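Local coordinates for PFC0360w protein (Plasmodium falciparum, PDB 3NI8) that probably binds the chaperone Hsp90 and stimulates its ATPase activity, at residues Tyr27-Glu32 against Leu152-Lys157; Val33-Phe38 against Val102-Val107; Arg49-Glu54 against Ser64-Ser69. All coordinates share one frame; numbering follows the deposited sequence.

Contact 1 of 3, residues Tyr27-Glu32 against Leu152-Lys157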
ATOM      1  N   TYR A  27      12.092   9.690   0.466  1.00 28.83           N
ATOM      2  CA  TYR A  27      11.553  10.734  -0.393  1.00 29.59           C
ATOM      3  C   TYR A  27      11.848  12.099   0.201  1.00 29.97           C
ATOM      4  O   TYR A  27      11.832  12.259   1.426  1.00 30.57           O
ATOM      5  CB  TYR A  27      10.042  10.550  -0.577  1.00 29.57           C
ATOM      6  CG  TYR A  27       9.676   9.299  -1.367  1.00 29.48           C
ATOM      7  CD1 TYR A  27       9.441   9.370  -2.726  1.00 29.22           C
ATOM      8  CD2 TYR A  27       9.577   8.047  -0.744  1.00 27.97           C
ATOM      9  CE1 TYR A  27       9.118   8.236  -3.455  1.00 29.65           C
ATOM     10  CE2 TYR A  27       9.258   6.912  -1.464  1.00 27.71           C
ATOM     11  CZ  TYR A  27       9.027   7.012  -2.820  1.00 28.68           C
ATOM     12  OH  TYR A  27       8.692   5.899  -3.563  1.00 27.63           O
ATOM     13  N   TYR A  28      12.112  13.074  -0.666  1.00 29.78           N
ATOM     14  CA  TYR A  28      12.428  14.430  -0.237  1.00 29.48           C
ATOM     15  C   TYR A  28      11.164  15.247  -0.057  1.00 29.79           C
ATOM     16  O   TYR A  28      10.989  16.317  -0.633  1.00 30.35           O
ATOM     17  CB  TYR A  28      13.409  15.082  -1.203  1.00 29.25           C
ATOM     18  CG  TYR A  28      14.747  14.371  -1.213  1.00 29.11           C
ATOM     19  CD1 TYR A  28      15.596  14.423  -0.088  1.00 30.14           C
ATOM     20  CD2 TYR A  28      15.155  13.626  -2.315  1.00 27.78           C
ATOM     21  CE1 TYR A  28      16.829  13.775  -0.081  1.00 29.97           C
ATOM     22  CE2 TYR A  28      16.385  12.962  -2.320  1.00 28.77           C
ATOM     23  CZ  TYR A  28      17.218  13.048  -1.198  1.00 31.16           C
ATOM     24  OH  TYR A  28      18.443  12.406  -1.184  1.00 34.31           O
ATOM     25  N   VAL A  29      10.308  14.739   0.812  1.00 29.79           N
ATOM     26  CA  VAL A  29       8.989  15.265   1.006  1.00 30.08           C
ATOM     27  C   VAL A  29       8.642  14.844   2.451  1.00 30.25           C
ATOM     28  O   VAL A  29       9.166  13.838   2.934  1.00 29.64           O
ATOM     29  CB  VAL A  29       8.048  14.663  -0.100  1.00 30.12           C
ATOM     30  CG1 VAL A  29       7.128  13.566   0.454  1.00 30.25           C
ATOM     31  CG2 VAL A  29       7.284  15.745  -0.790  1.00 29.98           C
ATOM     32  N   PRO A  30       7.798  15.626   3.156  1.00 30.56           N
ATOM     33  CA  PRO A  30       7.513  15.333   4.562  1.00 30.56           C
ATOM     34  C   PRO A  30       6.476  14.204   4.725  1.00 30.70           C
ATOM     35  O   PRO A  30       5.706  13.950   3.795  1.00 30.96           O
ATOM     36  CB  PRO A  30       6.949  16.661   5.073  1.00 30.63           C
ATOM     37  CG  PRO A  30       6.240  17.230   3.884  1.00 30.19           C
ATOM     38  CD  PRO A  30       7.040  16.805   2.678  1.00 30.78           C
ATOM     39  N   PRO A  31       6.433  13.546   5.911  1.00 30.48           N
ATOM     40  CA  PRO A  31       5.603  12.333   6.109  1.00 29.43           C
ATOM     41  C   PRO A  31       4.120  12.444   5.743  1.00 28.73           C
ATOM     42  O   PRO A  31       3.559  11.488   5.178  1.00 28.60           O
ATOM     43  CB  PRO A  31       5.743  12.040   7.610  1.00 29.38           C
ATOM     44  CG  PRO A  31       7.029  12.694   8.008  1.00 30.88           C
ATOM     45  CD  PRO A  31       7.166  13.921   7.140  1.00 30.19           C
ATOM     46  N   GLU A  32       3.506  13.589   6.059  0.50 28.19           N
ATOM     47  CA  GLU A  32       2.058  13.796   5.874  0.50 27.57           C
ATOM     48  C   GLU A  32       1.614  13.626   4.426  0.50 27.45           C
ATOM     49  O   GLU A  32       0.515  13.133   4.151  0.50 27.37           O
ATOM     50  CB  GLU A  32       1.633  15.173   6.391  0.50 27.56           C
ATOM     51  CG  GLU A  32       2.355  16.359   5.743  0.50 26.97           C
ATOM     52  CD  GLU A  32       1.628  17.661   5.978  0.50 26.00           C
ATOM     53  OE1 GLU A  32       0.398  17.660   5.776  0.50 27.44           O
ATOM     54  OE2 GLU A  32       2.265  18.669   6.368  0.50 24.32           O
ATOM     55  N   LEU A 152       3.122  11.668  -8.885  1.00 28.62           N
ATOM     56  CA  LEU A 152       2.997  12.638  -7.823  1.00 29.07           C
ATOM     57  C   LEU A 152       4.181  13.613  -7.752  1.00 29.69           C
ATOM     58  O   LEU A 152       4.119  14.585  -7.038  1.00 29.73           O
ATOM     59  CB  LEU A 152       2.780  11.937  -6.473  1.00 28.47           C
ATOM     60  CG  LEU A 152       1.637  10.930  -6.288  1.00 27.29           C
ATOM     61  CD1 LEU A 152       1.502  10.643  -4.799  1.00 25.52           C
ATOM     62  CD2 LEU A 152       0.290  11.380  -6.877  1.00 25.97           C
ATOM     63  N   GLY A 153       5.260  13.336  -8.468  1.00 30.75           N
ATOM     64  CA  GLY A 153       6.395  14.234  -8.506  1.00 32.42           C
ATOM     65  C   GLY A 153       7.142  14.348  -7.187  1.00 33.96           C
ATOM     66  O   GLY A 153       7.758  15.381  -6.890  1.00 34.22           O
ATOM     67  N   TYR A 154       7.111  13.290  -6.382  1.00 34.82           N
ATOM     68  CA  TYR A 154       7.917  13.293  -5.173  1.00 35.18           C
ATOM     69  C   TYR A 154       9.260  12.671  -5.490  1.00 35.72           C
ATOM     70  O   TYR A 154       9.333  11.511  -5.880  1.00 35.81           O
ATOM     71  CB  TYR A 154       7.238  12.562  -4.029  1.00 34.82           C
ATOM     72  CG  TYR A 154       5.826  13.016  -3.724  1.00 34.95           C
ATOM     73  CD1 TYR A 154       5.370  14.289  -4.078  1.00 35.53           C
ATOM     74  CD2 TYR A 154       4.950  12.170  -3.058  1.00 35.04           C
ATOM     75  CE1 TYR A 154       4.048  14.690  -3.790  1.00 37.04           C
ATOM     76  CE2 TYR A 154       3.649  12.558  -2.760  1.00 37.21           C
ATOM     77  CZ  TYR A 154       3.199  13.813  -3.129  1.00 37.10           C
ATOM     78  OH  TYR A 154       1.909  14.166  -2.813  1.00 37.49           O
ATOM     79  N   PRO A 155      10.332  13.452  -5.337  1.00 36.56           N
ATOM     80  CA  PRO A 155      11.657  12.929  -5.656  1.00 36.98           C
ATOM     81  C   PRO A 155      12.132  11.914  -4.604  1.00 37.37           C
ATOM     82  O   PRO A 155      11.870  12.072  -3.403  1.00 36.66           O
ATOM     83  CB  PRO A 155      12.549  14.179  -5.658  1.00 36.93           C
ATOM     84  CG  PRO A 155      11.636  15.372  -5.268  1.00 36.93           C
ATOM     85  CD  PRO A 155      10.393  14.781  -4.694  1.00 36.93           C
ATOM     86  N   LYS A 156      12.824  10.888  -5.084  1.00 38.18           N
ATOM     87  CA  LYS A 156      13.307   9.802  -4.256  1.00 39.31           C
ATOM     88  C   LYS A 156      14.804   9.521  -4.483  1.00 39.80           C
ATOM     89  O   LYS A 156      15.304   9.627  -5.620  1.00 39.54           O
ATOM     90  CB  LYS A 156      12.443   8.541  -4.485  1.00 39.00           C
ATOM     91  CG  LYS A 156      12.973   7.538  -5.480  1.00 39.69           C
ATOM     92  CD  LYS A 156      12.855   6.114  -4.931  1.00 39.05           C
ATOM     93  CE  LYS A 156      13.780   5.143  -5.665  1.00 39.31           C
ATOM     94  NZ  LYS A 156      13.123   4.432  -6.793  1.00 39.21           N
ATOM     95  N   LYS A 157      15.508   9.177  -3.400  1.00 40.58           N
ATOM     96  CA  LYS A 157      16.902   8.718  -3.484  1.00 41.19           C
ATOM     97  C   LYS A 157      17.103   7.621  -4.516  1.00 41.69           C
ATOM     98  O   LYS A 157      18.123   7.614  -5.215  1.00 42.93           O
ATOM     99  CB  LYS A 157      17.379   8.198  -2.137  1.00 41.25           C
ATOM    100  CG  LYS A 157      18.180   9.196  -1.320  1.00 41.83           C
ATOM    101  CD  LYS A 157      18.782   8.515  -0.104  1.00 42.05           C
ATOM    102  CE  LYS A 157      20.033   9.224   0.367  1.00 41.43           C
ATOM    103  NZ  LYS A 157      20.973   8.249   0.973  1.00 40.46           N
TER
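The carbonyl oxygen of P155 is gripped twice by the chain that leaves the first strand. The amide of Y28 donates to it, N to O 2.9 Å, in a nearly straight bond of 166° at the hydrogen, with the donor tilted 21° from the carbonyl plane. The same P155 O receives a weaker CA-H...O contact from Y27, whose CA lies 3.3 Å away. Y27 and K156 form a single backbone bridge, their CA atoms 4.3 Å apart, and a backbone bond between K157 and E26 completes the bridge on its other side.

Side chains close in around this bridge. The Y27 ring turns its CE1 corner obliquely to the CB of K156, 3.5 Å away, while the carbonyl oxygen of Y154 sits in the plane of that ring at its edge. From CB onward the lysine chain bends and leads off, so K156 meets the tyrosine with its root alone. The phenol oxygen of Y28 comes to the CG of K157, and CD2 of the same ring lies 4.3 Å from CB of P155. Y28 is the centre of an inverse gamma turn, which swings the chain out of the strand. V29 then places its CG2 over one face of the Y154 ring, 4.1 Å from CD1; CB of L152, in the same segment as Y154, also covers a face of this ring, over its centre.

On its other flank Y27 is bonded through its backbone to T112 of strand 111-119. The tail after helix 132-150 thus adds one bridge to the outermost strand 21-27, a closure consistent with the helix-grip (SRPBCC) fold, in which the C-terminal helix lies against an antiparallel sheet.

Contact 2 of 3, residues Val33-Phe38 against Val102-Val107. With IPA (isopropyl alcohol), chain B.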
ATOM      1  N   VAL A  33       2.488  14.027   3.510  1.00 27.26           N
ATOM      2  CA  VAL A  33       2.232  13.941   2.085  1.00 26.94           C
ATOM      3  C   VAL A  33       2.272  12.467   1.634  1.00 26.53           C
ATOM      4  O   VAL A  33       1.449  12.023   0.831  1.00 26.27           O
ATOM      5  CB  VAL A  33       3.242  14.883   1.343  1.00 27.09           C
ATOM      6  CG1 VAL A  33       3.642  14.380  -0.003  1.00 27.59           C
ATOM      7  CG2 VAL A  33       2.674  16.282   1.227  1.00 27.18           C
ATOM      8  N   LEU A  34       3.219  11.701   2.166  1.00 26.13           N
ATOM      9  CA  LEU A  34       3.256  10.265   1.884  1.00 25.98           C
ATOM     10  C   LEU A  34       2.084   9.525   2.537  1.00 25.97           C
ATOM     11  O   LEU A  34       1.462   8.665   1.902  1.00 26.56           O
ATOM     12  CB  LEU A  34       4.580   9.655   2.308  1.00 25.88           C
ATOM     13  CG  LEU A  34       5.788  10.120   1.506  1.00 26.01           C
ATOM     14  CD1 LEU A  34       7.024   9.477   2.052  1.00 24.36           C
ATOM     15  CD2 LEU A  34       5.579   9.775   0.006  1.00 27.43           C
ATOM     16  N   PHE A  35       1.777   9.879   3.788  1.00 25.13           N
ATOM     17  CA  PHE A  35       0.596   9.370   4.498  1.00 24.38           C
ATOM     18  C   PHE A  35      -0.704   9.611   3.709  1.00 23.62           C
ATOM     19  O   PHE A  35      -1.529   8.694   3.571  1.00 24.03           O
ATOM     20  CB  PHE A  35       0.510   9.994   5.909  1.00 24.82           C
ATOM     21  CG  PHE A  35      -0.664   9.511   6.730  1.00 24.69           C
ATOM     22  CD1 PHE A  35      -0.530   8.429   7.589  1.00 24.98           C
ATOM     23  CD2 PHE A  35      -1.906  10.156   6.650  1.00 25.73           C
ATOM     24  CE1 PHE A  35      -1.625   7.983   8.368  1.00 24.82           C
ATOM     25  CE2 PHE A  35      -3.010   9.712   7.394  1.00 25.56           C
ATOM     26  CZ  PHE A  35      -2.861   8.624   8.264  1.00 26.02           C
ATOM     27  N   ASN A  36      -0.882  10.840   3.217  0.50 22.83           N
ATOM     28  CA  ASN A  36      -2.004  11.188   2.329  0.50 21.87           C
ATOM     29  C   ASN A  36      -2.089  10.226   1.161  0.50 21.68           C
ATOM     30  O   ASN A  36      -3.150   9.694   0.851  0.50 21.67           O
ATOM     31  CB  ASN A  36      -1.884  12.621   1.780  0.50 20.94           C
ATOM     32  CG  ASN A  36      -2.934  12.931   0.701  0.50 19.81           C
ATOM     33  OD1 ASN A  36      -2.648  12.877  -0.501  0.50 17.54           O
ATOM     34  ND2 ASN A  36      -4.149  13.261   1.131  0.50 15.93           N
ATOM     35  N   ALA A  37      -0.951   9.989   0.533  1.00 21.59           N
ATOM     36  CA  ALA A  37      -0.922   9.202  -0.693  1.00 21.76           C
ATOM     37  C   ALA A  37      -1.464   7.773  -0.479  1.00 22.39           C
ATOM     38  O   ALA A  37      -2.000   7.154  -1.435  1.00 22.73           O
ATOM     39  CB  ALA A  37       0.497   9.154  -1.269  1.00 21.42           C
ATOM     40  N   PHE A  38      -1.312   7.245   0.747  1.00 21.76           N
ATOM     41  CA  PHE A  38      -1.770   5.902   1.045  1.00 21.80           C
ATOM     42  C   PHE A  38      -3.227   5.836   1.507  1.00 22.70           C
ATOM     43  O   PHE A  38      -3.819   4.735   1.519  1.00 22.93           O
ATOM     44  CB  PHE A  38      -0.877   5.233   2.085  1.00 21.70           C
ATOM     45  CG  PHE A  38       0.367   4.624   1.510  1.00 20.98           C
ATOM     46  CD1 PHE A  38       0.423   3.264   1.235  1.00 17.62           C
ATOM     47  CD2 PHE A  38       1.488   5.417   1.243  1.00 19.06           C
ATOM     48  CE1 PHE A  38       1.565   2.708   0.686  1.00 18.31           C
ATOM     49  CE2 PHE A  38       2.633   4.865   0.706  1.00 18.50           C
ATOM     50  CZ  PHE A  38       2.681   3.511   0.431  1.00 17.97           C
ATOM     51  N   VAL A 102       2.768   0.334   6.969  1.00 21.06           N
ATOM     52  CA  VAL A 102       3.530   1.356   6.268  1.00 21.92           C
ATOM     53  C   VAL A 102       3.949   2.398   7.282  1.00 22.88           C
ATOM     54  O   VAL A 102       3.111   2.967   7.986  1.00 23.01           O
ATOM     55  CB  VAL A 102       2.738   2.032   5.093  1.00 22.88           C
ATOM     56  CG1 VAL A 102       3.716   2.756   4.104  1.00 22.19           C
ATOM     57  CG2 VAL A 102       1.856   1.031   4.331  1.00 20.79           C
ATOM     58  N   GLU A 103       5.254   2.607   7.383  1.00 23.72           N
ATOM     59  CA  GLU A 103       5.810   3.605   8.268  1.00 24.98           C
ATOM     60  C   GLU A 103       6.375   4.764   7.451  1.00 25.53           C
ATOM     61  O   GLU A 103       7.024   4.560   6.401  1.00 25.43           O
ATOM     62  CB  GLU A 103       6.895   2.996   9.160  1.00 25.27           C
ATOM     63  CG  GLU A 103       6.384   1.949  10.144  1.00 28.23           C
ATOM     64  CD  GLU A 103       7.512   1.097  10.727  1.00 32.90           C
ATOM     65  OE1 GLU A 103       7.666  -0.056  10.256  1.00 33.70           O
ATOM     66  OE2 GLU A 103       8.261   1.587  11.618  1.00 33.32           O
ATOM     67  N   PHE A 104       6.099   5.973   7.948  1.00 25.95           N
ATOM     68  CA  PHE A 104       6.591   7.222   7.395  1.00 26.38           C
ATOM     69  C   PHE A 104       7.423   7.908   8.454  1.00 27.61           C
ATOM     70  O   PHE A 104       6.885   8.579   9.344  1.00 28.07           O
ATOM     71  CB  PHE A 104       5.415   8.101   7.023  1.00 25.86           C
ATOM     72  CG  PHE A 104       4.363   7.381   6.232  1.00 25.18           C
ATOM     73  CD1 PHE A 104       4.522   7.182   4.870  1.00 23.17           C
ATOM     74  CD2 PHE A 104       3.225   6.890   6.855  1.00 22.65           C
ATOM     75  CE1 PHE A 104       3.561   6.530   4.144  1.00 22.93           C
ATOM     76  CE2 PHE A 104       2.277   6.230   6.142  1.00 22.83           C
ATOM     77  CZ  PHE A 104       2.440   6.051   4.771  1.00 23.32           C
ATOM     78  N   ILE A 105       8.737   7.732   8.364  1.00 28.73           N
ATOM     79  CA  ILE A 105       9.656   8.164   9.406  1.00 29.90           C
ATOM     80  C   ILE A 105      10.399   9.423   8.981  1.00 30.95           C
ATOM     81  O   ILE A 105      11.062   9.448   7.943  1.00 31.16           O
ATOM     82  CB  ILE A 105      10.690   7.034   9.706  1.00 30.28           C
ATOM     83  CG1 ILE A 105       9.981   5.742  10.189  1.00 29.69           C
ATOM     84  CG2 ILE A 105      11.792   7.518  10.688  1.00 29.78           C
ATOM     85  CD1 ILE A 105      10.701   4.442   9.755  1.00 28.51           C
ATOM     86  N   SER A 106      10.311  10.476   9.789  0.50 31.99           N
ATOM     87  CA  SER A 106      10.999  11.741   9.486  0.50 32.95           C
ATOM     88  C   SER A 106      12.517  11.665   9.693  0.50 33.80           C
ATOM     89  O   SER A 106      12.998  11.652  10.833  0.50 34.17           O
ATOM     90  CB  SER A 106      10.417  12.876  10.325  0.50 32.81           C
ATOM     91  OG  SER A 106      10.989  14.117   9.949  0.50 33.36           O
ATOM     92  N   VAL A 107      13.260  11.614   8.588  1.00 34.25           N
ATOM     93  CA  VAL A 107      14.719  11.523   8.616  1.00 35.24           C
ATOM     94  C   VAL A 107      15.244  12.900   9.042  1.00 35.83           C
ATOM     95  O   VAL A 107      16.016  13.028  10.006  1.00 36.49           O
ATOM     96  CB  VAL A 107      15.305  11.084   7.248  1.00 35.42           C
ATOM     97  CG1 VAL A 107      16.814  11.362   7.175  1.00 36.37           C
ATOM     98  CG2 VAL A 107      15.043   9.601   7.002  1.00 36.08           C
TER
HETATM   99  C1  IPA B 159      -5.065   1.947   0.543  1.00 28.26           C
HETATM  100  C2  IPA B 159      -3.706   1.321   0.877  1.00 28.45           C
HETATM  101  C3  IPA B 159      -2.886   0.845  -0.323  1.00 26.51           C
HETATM  102  O2  IPA B 159      -2.964   2.204   1.679  1.00 29.74           O
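A helix laid on an antiparallel sheet brings L34, F35 and F38 of helix 31-39 down onto V102 and F104 of strand 98-106. The two short axes run nearly antiparallel, 166° between their directions, and approach to 9.1 Å.

F104 is the centre of the interface. Its ring rises from the strand and slides beneath the helix backbone, so that CA of F35 lies over one face, 3.8 Å from CZ. CB of L34 meets CD1 obliquely at 3.6 Å, and CE2 touches CD1 of F35. The first torsion of F35 sets CG opposite the backbone nitrogen (chi1 -179°), and the phenyl hangs beside F104, the two side chains crossing at about a right angle.

The far rim of F104 points at F38 in an offset edge-to-face pair: ring centres are 5.6 Å apart and the planes stand at 62°. CG1 of V102 covers a face of the F38 ring in a CH-pi contact, 4.0 Å from the centroid and close to the ring normal. This hydrophobic layer is what the helix-grip fold places between helices and sheet, and F38 carries it further, meeting F144 and W140 of helix 132-150 and I83 of the neighbouring strand 82-89.

At the end of the row a molecule of isopropyl alcohol, probably from the crystallisation liquor, sets its O2 at the edge of the F38 ring, in plane. O2 lies 2.7 Å from F38 O and within hydrogen-bonding reach of a carboxylate oxygen of E85, two acceptors competing for one proton.

Contact 3 of 3, residues Arg49-Glu54 against Ser64-Ser69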
ATOM      1  N   ARG A  49      -3.617   5.211 -11.917  1.00 30.42           N
ATOM      2  CA  ARG A  49      -3.811   5.708 -13.275  1.00 30.90           C
ATOM      3  C   ARG A  49      -5.270   5.792 -13.679  1.00 31.06           C
ATOM      4  O   ARG A  49      -5.627   5.368 -14.792  1.00 31.63           O
ATOM      5  CB  ARG A  49      -3.046   4.833 -14.275  1.00 30.98           C
ATOM      6  CG  ARG A  49      -1.522   5.033 -14.217  1.00 32.13           C
ATOM      7  CD  ARG A  49      -1.193   6.512 -14.283  1.00 33.19           C
ATOM      8  NE  ARG A  49      -1.487   7.131 -15.582  1.00 35.54           N
ATOM      9  CZ  ARG A  49      -1.852   8.405 -15.740  1.00 36.37           C
ATOM     10  NH1 ARG A  49      -2.080   8.905 -16.951  1.00 33.58           N
ATOM     11  NH2 ARG A  49      -2.000   9.179 -14.671  1.00 39.30           N
ATOM     12  N   GLY A  50      -6.112   6.320 -12.789  1.00 30.60           N
ATOM     13  CA  GLY A  50      -7.540   6.482 -13.096  1.00 30.62           C
ATOM     14  C   GLY A  50      -8.597   5.489 -12.608  1.00 30.56           C
ATOM     15  O   GLY A  50      -9.760   5.847 -12.573  1.00 30.27           O
ATOM     16  N   SER A  51      -8.240   4.249 -12.272  1.00 31.42           N
ATOM     17  CA  SER A  51      -9.225   3.318 -11.654  1.00 33.03           C
ATOM     18  C   SER A  51      -9.681   3.809 -10.283  1.00 33.66           C
ATOM     19  O   SER A  51      -8.849   4.207  -9.469  1.00 34.18           O
ATOM     20  CB  SER A  51      -8.655   1.919 -11.474  1.00 32.65           C
ATOM     21  OG  SER A  51      -8.157   1.409 -12.686  1.00 34.83           O
ATOM     22  N   LEU A  52     -10.986   3.769 -10.017  1.00 34.62           N
ATOM     23  CA  LEU A  52     -11.503   4.317  -8.764  1.00 35.60           C
ATOM     24  C   LEU A  52     -10.978   3.539  -7.577  1.00 35.56           C
ATOM     25  O   LEU A  52     -11.117   2.313  -7.516  1.00 35.67           O
ATOM     26  CB  LEU A  52     -13.039   4.401  -8.728  1.00 36.11           C
ATOM     27  CG  LEU A  52     -13.694   5.326  -7.662  1.00 37.77           C
ATOM     28  CD1 LEU A  52     -13.090   6.762  -7.562  1.00 38.52           C
ATOM     29  CD2 LEU A  52     -15.202   5.420  -7.849  1.00 38.51           C
ATOM     30  N   ALA A  53     -10.318   4.274  -6.678  1.00 35.43           N
ATOM     31  CA  ALA A  53     -10.003   3.813  -5.327  1.00 34.62           C
ATOM     32  C   ALA A  53     -11.133   4.290  -4.436  1.00 34.45           C
ATOM     33  O   ALA A  53     -11.567   5.429  -4.561  1.00 34.77           O
ATOM     34  CB  ALA A  53      -8.720   4.412  -4.872  1.00 34.19           C
ATOM     35  N   GLU A  54     -11.631   3.413  -3.569  1.00 34.22           N
ATOM     36  CA  GLU A  54     -12.619   3.785  -2.558  1.00 34.35           C
ATOM     37  C   GLU A  54     -12.002   3.610  -1.161  1.00 33.72           C
ATOM     38  O   GLU A  54     -11.305   2.618  -0.892  1.00 33.31           O
ATOM     39  CB  GLU A  54     -13.917   2.968  -2.704  1.00 34.78           C
ATOM     40  CG  GLU A  54     -14.762   3.312  -3.959  1.00 37.73           C
ATOM     41  CD  GLU A  54     -15.958   2.354  -4.192  1.00 42.54           C
ATOM     42  OE1 GLU A  54     -16.007   1.235  -3.622  1.00 43.20           O
ATOM     43  OE2 GLU A  54     -16.863   2.726  -4.972  1.00 44.50           O
ATOM     44  N   SER A  64     -10.831  -0.226  -1.267  0.50 26.97           N
ATOM     45  CA  SER A  64     -10.868  -0.983  -2.508  0.50 27.66           C
ATOM     46  C   SER A  64     -10.066  -0.221  -3.555  0.50 28.30           C
ATOM     47  O   SER A  64     -10.213   1.001  -3.688  0.50 28.63           O
ATOM     48  CB  SER A  64     -12.313  -1.140  -2.969  0.50 27.49           C
ATOM     49  OG  SER A  64     -12.378  -1.193  -4.374  0.50 27.46           O
ATOM     50  N   LEU A  65      -9.202  -0.938  -4.267  1.00 28.72           N
ATOM     51  CA  LEU A  65      -8.450  -0.382  -5.382  1.00 29.35           C
ATOM     52  C   LEU A  65      -8.786  -1.165  -6.657  1.00 29.90           C
ATOM     53  O   LEU A  65      -9.100  -2.370  -6.587  1.00 29.75           O
ATOM     54  CB  LEU A  65      -6.960  -0.515  -5.098  1.00 29.75           C
ATOM     55  CG  LEU A  65      -6.141   0.601  -4.436  1.00 31.26           C
ATOM     56  CD1 LEU A  65      -6.940   1.468  -3.473  1.00 32.32           C
ATOM     57  CD2 LEU A  65      -4.950  -0.019  -3.727  1.00 32.02           C
ATOM     58  N   PHE A  66      -8.681  -0.488  -7.810  1.00 30.06           N
ATOM     59  CA  PHE A  66      -8.917  -1.081  -9.131  1.00 30.15           C
ATOM     60  C   PHE A  66     -10.273  -1.815  -9.209  1.00 30.37           C
ATOM     61  O   PHE A  66     -10.322  -2.998  -9.537  1.00 30.26           O
ATOM     62  CB  PHE A  66      -7.771  -2.037  -9.553  1.00 30.45           C
ATOM     63  CG  PHE A  66      -6.416  -1.372  -9.724  1.00 30.00           C
ATOM     64  CD1 PHE A  66      -6.115  -0.630 -10.871  1.00 29.75           C
ATOM     65  CD2 PHE A  66      -5.425  -1.519  -8.755  1.00 30.18           C
ATOM     66  CE1 PHE A  66      -4.856  -0.023 -11.033  1.00 28.36           C
ATOM     67  CE2 PHE A  66      -4.147  -0.907  -8.913  1.00 28.75           C
ATOM     68  CZ  PHE A  66      -3.875  -0.169 -10.059  1.00 28.44           C
ATOM     69  N   SER A  67     -11.354  -1.104  -8.894  1.00 30.63           N
ATOM     70  CA  SER A  67     -12.715  -1.664  -8.872  1.00 31.08           C
ATOM     71  C   SER A  67     -12.896  -2.968  -8.057  1.00 30.75           C
ATOM     72  O   SER A  67     -13.658  -3.876  -8.455  1.00 30.53           O
ATOM     73  CB  SER A  67     -13.241  -1.837 -10.297  1.00 31.61           C
ATOM     74  OG  SER A  67     -13.162  -0.606 -10.993  1.00 34.10           O
ATOM     75  N   GLY A  68     -12.206  -3.044  -6.917  1.00 29.73           N
ATOM     76  CA  GLY A  68     -12.375  -4.159  -5.998  1.00 28.47           C
ATOM     77  C   GLY A  68     -11.455  -5.333  -6.279  1.00 27.97           C
ATOM     78  O   GLY A  68     -11.655  -6.413  -5.737  1.00 27.35           O
ATOM     79  N   SER A  69     -10.457  -5.118  -7.134  1.00 27.36           N
ATOM     80  CA  SER A  69      -9.441  -6.121  -7.429  1.00 27.65           C
ATOM     81  C   SER A  69      -8.458  -6.305  -6.263  1.00 27.31           C
ATOM     82  O   SER A  69      -7.874  -7.380  -6.079  1.00 27.45           O
ATOM     83  CB  SER A  69      -8.675  -5.739  -8.698  1.00 27.34           C
ATOM     84  OG  SER A  69      -9.502  -5.950  -9.844  1.00 30.49           O
TER
HETATM   85  O   HOH W   1      -7.427   2.040  -7.558  1.00 30.71           O
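E54 and S64 face each other as an antiparallel hydrogen-bonded pair, tied by two backbone bonds. E54 N donates to S64 O over 2.8 Å, in the carbonyl plane, and S64 N returns a bond of 2.9 Å to E54 O. The carbonyl oxygen of S64 has a second, weaker partner in the CA-H of A53, CA to O 3.3 Å. The methyl of the same A53 rests against CD1 of L65 at 3.7 Å; the CB of L65 starts away from the neighbouring chain, and its bent side chain brings the tip back.

Past this pair the backbones stay close but no longer pair directly, and a water mediates between them. It accepts from F66 N at 2.8 Å and donates to S51 O at 3.2 Å, while lying over the rim of one face of the F66 ring. The hydroxyl of S51 sits beside its own backbone nitrogen (chi1 -54°), which brings OG obliquely up to CD1 of F66, 3.4 Å away.

Further out, each segment has its own brace. Residues F66 to S69 form a type I' turn, where F66 O accepts from both the amide and the hydroxyl of S69. On the other side R49 ends helix 41-47 as the C-prime residue of a Schellman motif, and T45 in that helix bonds through its hydroxyl to A53 N, positioning the chain before it enters strand 54-55. Direct pairing thus gives way to a solvent bridge: the outermost strand is held by two backbone hydrogen bonds at E54, whereas beyond it the amide of F66 is met by a water rather than by the neighbouring backbone.

Contacts 1 and 2 form one continuous patch, with centres 9 Å apart, because helix 31-39 serves both: the ring of Y154 leans on V33 and L34, V29 also packs on L34, and L152 reaches A37. Contact 3 stands apart at the other end of the sheet, about 23 Å from contact 1 and 21 Å from contact 2 between centres. The sheet itself connects them, since contact 1 sits at its outermost strand 21-27, contact 2 on strand 98-106, and contact 3 at the opposite edge strand 54-55. The isopropyl alcohol beside F38 in contact 2 is also about 4 Å from the side chain of L65 in contact 3.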